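PDB 4TVM: citrate synthase from Mycobacterium tuberculosis, which catalyses the condensation of oxaloacetate with acetyl-CoA and water to give citrate and free CoA, the reaction by which carbon enters the Krebs cycle. Local coordinates for residues His117-Leu120 and Lys121-Phe124; Tyr177-Lys180 and Lys181-Gly184. All coordinates share one frame; numbering follows the deposited sequence.

Overall arrangement
Contact 1 comes first along the chain, in the short helix 118-122 and the residues flanking it; contact 2 follows at the C-terminal end of the long helix 159-182. Their centres lie about 14 Å apart on the same side of the chain's centre, away from the oxaloacetate pocket. The two meet directly: the ring of Phe124 packs on Tyr177, its CZ 3.6 Å from Tyr177 CB, and the aliphatic part of Lys121 lies on the Tyr177 ring. Helix 133-147 touches both. Contact 1 also reaches the second subunit through Phe123, so this helical corner links the end of a long helix to the dimer interface.

Contact 1 (His117-Leu120 and Lys121-Phe124); sequences HEDL and KRFF
The Arg122 guanidinium has the carboxylate of Asp119 over one face, offset toward its rim, with OD1 3.2 Å from NH1 and the two planes turned 67° apart. The oxygen stands well out of the guanidinium plane, making this a salt bridge of charges alone, with no N-H aimed at it. Both side chains leave the helix on the same side and run next to each other. The Phe124 ring receives Leu120 O at its edge, CD1 being 3.5 Å from that oxygen. With CG anti to the carbonyl carbon (chi1 -78°), the ring swings back along the helix to bring that edge to Leu120 O, and it lies buried among Val136, Val140 and Ile174, with Phe187 meeting it edge-to-face. A third flat group, the His117 imidazole, takes the backbone N-H of Asp119 on ND1 in the plane of the ring (3.2 Å).

Glu118 and Lys121 also lie alongside each other, Glu118 OE1 lying 3.2 Å from Lys121 CD. Glu118 OE1 and Lys121 NZ stay 4.4 Å apart, beyond a salt bridge, and each is hydrogen-bonded instead to Tyr189 OH. A long, flexible lysine suits this place because its amine can reach the shared hydroxyl. Leu120 and Phe123 are the apolar members, Leu120 facing Tyr147 and Phe123 meeting Phe123 and Phe127 of the second subunit.

Successive backbone bonds bind the turn: Lys121 N to His117 O (2.9 Å), Arg122 N to Glu118 O (2.8 Å) and Phe123 N to Asp119 O (2.8 Å). Acidic Glu118 and Asp119 in the first turn probably also interact favourably with the helix dipole. This is a short amphipathic helix with a histidine N-cap, its charged side chains on one face, Leu120 and Phe124 packed against helix 133-147, and Phe123 reaching the dimer interface of citrate synthase.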
# COMPACT_ATOMS: atom_id res chain seq x y z
N HIS A 117 -7.85 16.62 16.32
CA HIS A 117 -7.20 16.71 17.64
C HIS A 117 -6.07 17.73 17.59
O HIS A 117 -5.19 17.62 16.73
CB HIS A 117 -6.59 15.34 18.03
CG HIS A 117 -6.43 15.17 19.51
ND1 HIS A 117 -5.39 15.74 20.22
CD2 HIS A 117 -7.18 14.50 20.42
CE1 HIS A 117 -5.50 15.43 21.49
NE2 HIS A 117 -6.59 14.68 21.64
N GLU A 118 -6.10 18.70 18.51
CA GLU A 118 -5.04 19.70 18.60
C GLU A 118 -3.60 19.15 18.55
O GLU A 118 -2.70 19.80 17.98
CB GLU A 118 -5.19 20.53 19.87
CG GLU A 118 -6.04 21.77 19.70
CD GLU A 118 -5.40 22.75 18.76
OE1 GLU A 118 -5.95 22.92 17.65
OE2 GLU A 118 -4.35 23.31 19.11
N ASP A 119 -3.36 17.99 19.18
CA ASP A 119 -2.05 17.34 19.08
C ASP A 119 -1.71 16.89 17.66
O ASP A 119 -0.56 16.98 17.23
CB ASP A 119 -1.96 16.15 20.01
CG ASP A 119 -1.84 16.54 21.46
OD1 ASP A 119 -1.88 17.74 21.80
OD2 ASP A 119 -1.72 15.60 22.27
N LEU A 120 -2.72 16.41 16.95
CA LEU A 120 -2.54 16.03 15.55
C LEU A 120 -2.34 17.24 14.70
O LEU A 120 -1.58 17.21 13.74
CB LEU A 120 -3.70 15.21 15.00
CG LEU A 120 -3.42 14.74 13.57
CD1 LEU A 120 -2.26 13.77 13.56
CD2 LEU A 120 -4.64 14.12 12.91
N LYS A 121 -2.97 18.33 15.07
CA LYS A 121 -2.64 19.63 14.46
C LYS A 121 -1.20 20.02 14.71
O LYS A 121 -0.49 20.33 13.77
CB LYS A 121 -3.53 20.70 15.03
CG LYS A 121 -3.59 21.97 14.22
CD LYS A 121 -4.07 23.13 15.06
CE LYS A 121 -4.24 24.39 14.24
NZ LYS A 121 -3.63 25.55 14.92
N ARG A 122 -0.78 19.97 15.98
CA ARG A 122 0.58 20.32 16.38
C ARG A 122 1.66 19.47 15.70
O ARG A 122 2.71 19.97 15.35
CB ARG A 122 0.73 20.19 17.89
CG ARG A 122 0.24 21.38 18.70
CD ARG A 122 0.04 20.98 20.17
NE ARG A 122 1.20 20.27 20.71
CZ ARG A 122 1.29 19.80 21.95
NH1 ARG A 122 0.28 19.94 22.81
NH2 ARG A 122 2.40 19.18 22.34
N PHE A 123 1.40 18.17 15.55
CA PHE A 123 2.27 17.22 14.85
C PHE A 123 2.75 17.69 13.48
O PHE A 123 3.80 17.26 13.04
CB PHE A 123 1.47 15.95 14.70
CG PHE A 123 2.19 14.82 14.04
CD1 PHE A 123 2.12 14.65 12.67
CD2 PHE A 123 2.83 13.86 14.80
CE1 PHE A 123 2.73 13.56 12.05
CE2 PHE A 123 3.46 12.78 14.19
CZ PHE A 123 3.40 12.63 12.81
N PHE A 124 2.01 18.58 12.82
CA PHE A 124 2.53 19.25 11.63
C PHE A 124 3.79 20.07 11.91
O PHE A 124 4.57 20.37 10.99
CB PHE A 124 1.46 20.14 10.98
CG PHE A 124 0.43 19.36 10.16
CD1 PHE A 124 -0.71 18.81 10.76
CD2 PHE A 124 0.59 19.20 8.80
CE1 PHE A 124 -1.65 18.13 10.03
CE2 PHE A 124 -0.35 18.53 8.05
CZ PHE A 124 -1.48 17.99 8.66

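Contact 2 (Tyr177-Lys180 and Lys181-Gly184)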
# COMPACT_ATOMS: atom_id res chain seq x y z
N TYR A 177 -3.81 21.65 5.61
CA TYR A 177 -2.71 21.96 6.51
C TYR A 177 -1.35 21.65 5.91
O TYR A 177 -0.38 22.34 6.19
CB TYR A 177 -2.85 21.24 7.83
CG TYR A 177 -3.92 21.82 8.70
CD1 TYR A 177 -4.82 22.77 8.22
CD2 TYR A 177 -4.04 21.42 10.01
CE1 TYR A 177 -5.80 23.29 9.03
CE2 TYR A 177 -5.01 21.95 10.82
CZ TYR A 177 -5.88 22.88 10.32
OH TYR A 177 -6.84 23.38 11.14
N ALA A 178 -1.28 20.62 5.10
CA ALA A 178 -0.03 20.25 4.47
C ALA A 178 0.36 21.34 3.48
O ALA A 178 1.53 21.62 3.31
CB ALA A 178 -0.18 18.91 3.79
N TYR A 179 -0.62 21.94 2.82
CA TYR A 179 -0.36 23.10 1.96
C TYR A 179 0.16 24.22 2.80
O TYR A 179 1.19 24.79 2.50
CB TYR A 179 -1.64 23.59 1.24
CG TYR A 179 -1.40 24.84 0.49
CD1 TYR A 179 -0.65 24.84 -0.66
CD2 TYR A 179 -1.90 26.07 0.96
CE1 TYR A 179 -0.41 26.02 -1.36
CE2 TYR A 179 -1.66 27.25 0.28
CZ TYR A 179 -0.91 27.21 -0.88
OH TYR A 179 -0.67 28.37 -1.57
N LYS A 180 -0.52 24.55 3.87
CA LYS A 180 -0.08 25.70 4.66
C LYS A 180 1.34 25.52 5.14
O LYS A 180 2.11 26.49 5.20
CB LYS A 180 -1.01 25.95 5.84
CG LYS A 180 -2.37 26.48 5.40
CD LYS A 180 -2.20 27.75 4.59
CE LYS A 180 -3.46 28.60 4.55
NZ LYS A 180 -3.22 29.85 3.78
N LYS A 181 1.68 24.28 5.47
CA LYS A 181 3.01 23.92 5.87
C LYS A 181 4.02 24.09 4.74
O LYS A 181 5.14 24.49 4.98
CB LYS A 181 3.03 22.48 6.36
CG LYS A 181 4.35 22.06 7.03
CD LYS A 181 4.60 22.86 8.29
CE LYS A 181 6.04 22.76 8.74
NZ LYS A 181 6.19 23.44 10.05
N SER A 182 3.61 23.79 3.52
CA SER A 182 4.51 23.86 2.38
C SER A 182 4.91 25.29 2.04
O SER A 182 5.81 25.54 1.25
CB SER A 182 3.86 23.19 1.18
OG SER A 182 2.85 24.01 0.61
N VAL A 183 4.19 26.23 2.62
CA VAL A 183 4.44 27.65 2.46
C VAL A 183 4.52 28.07 3.90
O VAL A 183 4.59 27.19 4.78
CB VAL A 183 3.33 28.28 1.62
CG1 VAL A 183 3.45 27.81 0.19
CG2 VAL A 183 1.93 27.92 2.13
N GLY A 184 4.54 29.34 4.21
CA GLY A 184 4.85 29.73 5.59
C GLY A 184 3.64 29.86 6.48
O GLY A 184 3.74 30.32 7.60
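Ser182 folds its side chain back onto the preceding turn of the helix, toward the carbonyls of Tyr179 and Ala178. Its CB lies 3.4 Å from Tyr179 O and comes about as near to Ala178 O. The tip, OG, then donates a hydrogen bond to Tyr179 O (2.6 Å), approaching in the carbonyl plane on a lone pair with a C=O...OG angle of 125°. A chi1 of 75° places OG between the backbone N and the carbonyl carbon and turns it back along the helix. OG also comes within 3.8 Å of Tyr179 CD1, oblique to the ring. Serine suits the position because its short hydroxyl can reach a carbonyl one turn earlier, while the side chain also touches Pro133 of helix 133-147.

The same Tyr179 oxygen also receives weak bonds from the backbone N of Ser182 and of Val183, as the helical pattern gives out. Before that the i to i-4 pattern still holds: Lys181 N to Tyr177 O is 2.9 Å, and Ser182 N to Ala178 O, already bent, is 3.0 Å.

Val183 has left the helical backbone conformation. One of its methyls, CG2, sits over a face of the Tyr179 ring in a CH-pi contact, 4.3 Å from the ring centroid and 18° off the normal. CG2 lies toward the rim, nearest Tyr179 CE2 at 4.1 Å. The Tyr179 ring also packs on Pro379 and Met382. Branched valine suits this place, offering the aromatic face a methyl.

Elsewhere, Tyr177 OH bonds Leu188 O, and Lys180 NZ bonds Gln185 OE1 and Gly206 O, tying the helix to later segments. Together these features mark the C-terminal end of helix 159-182, where several donors converge on one carbonyl, in the largely helical citrate synthase fold.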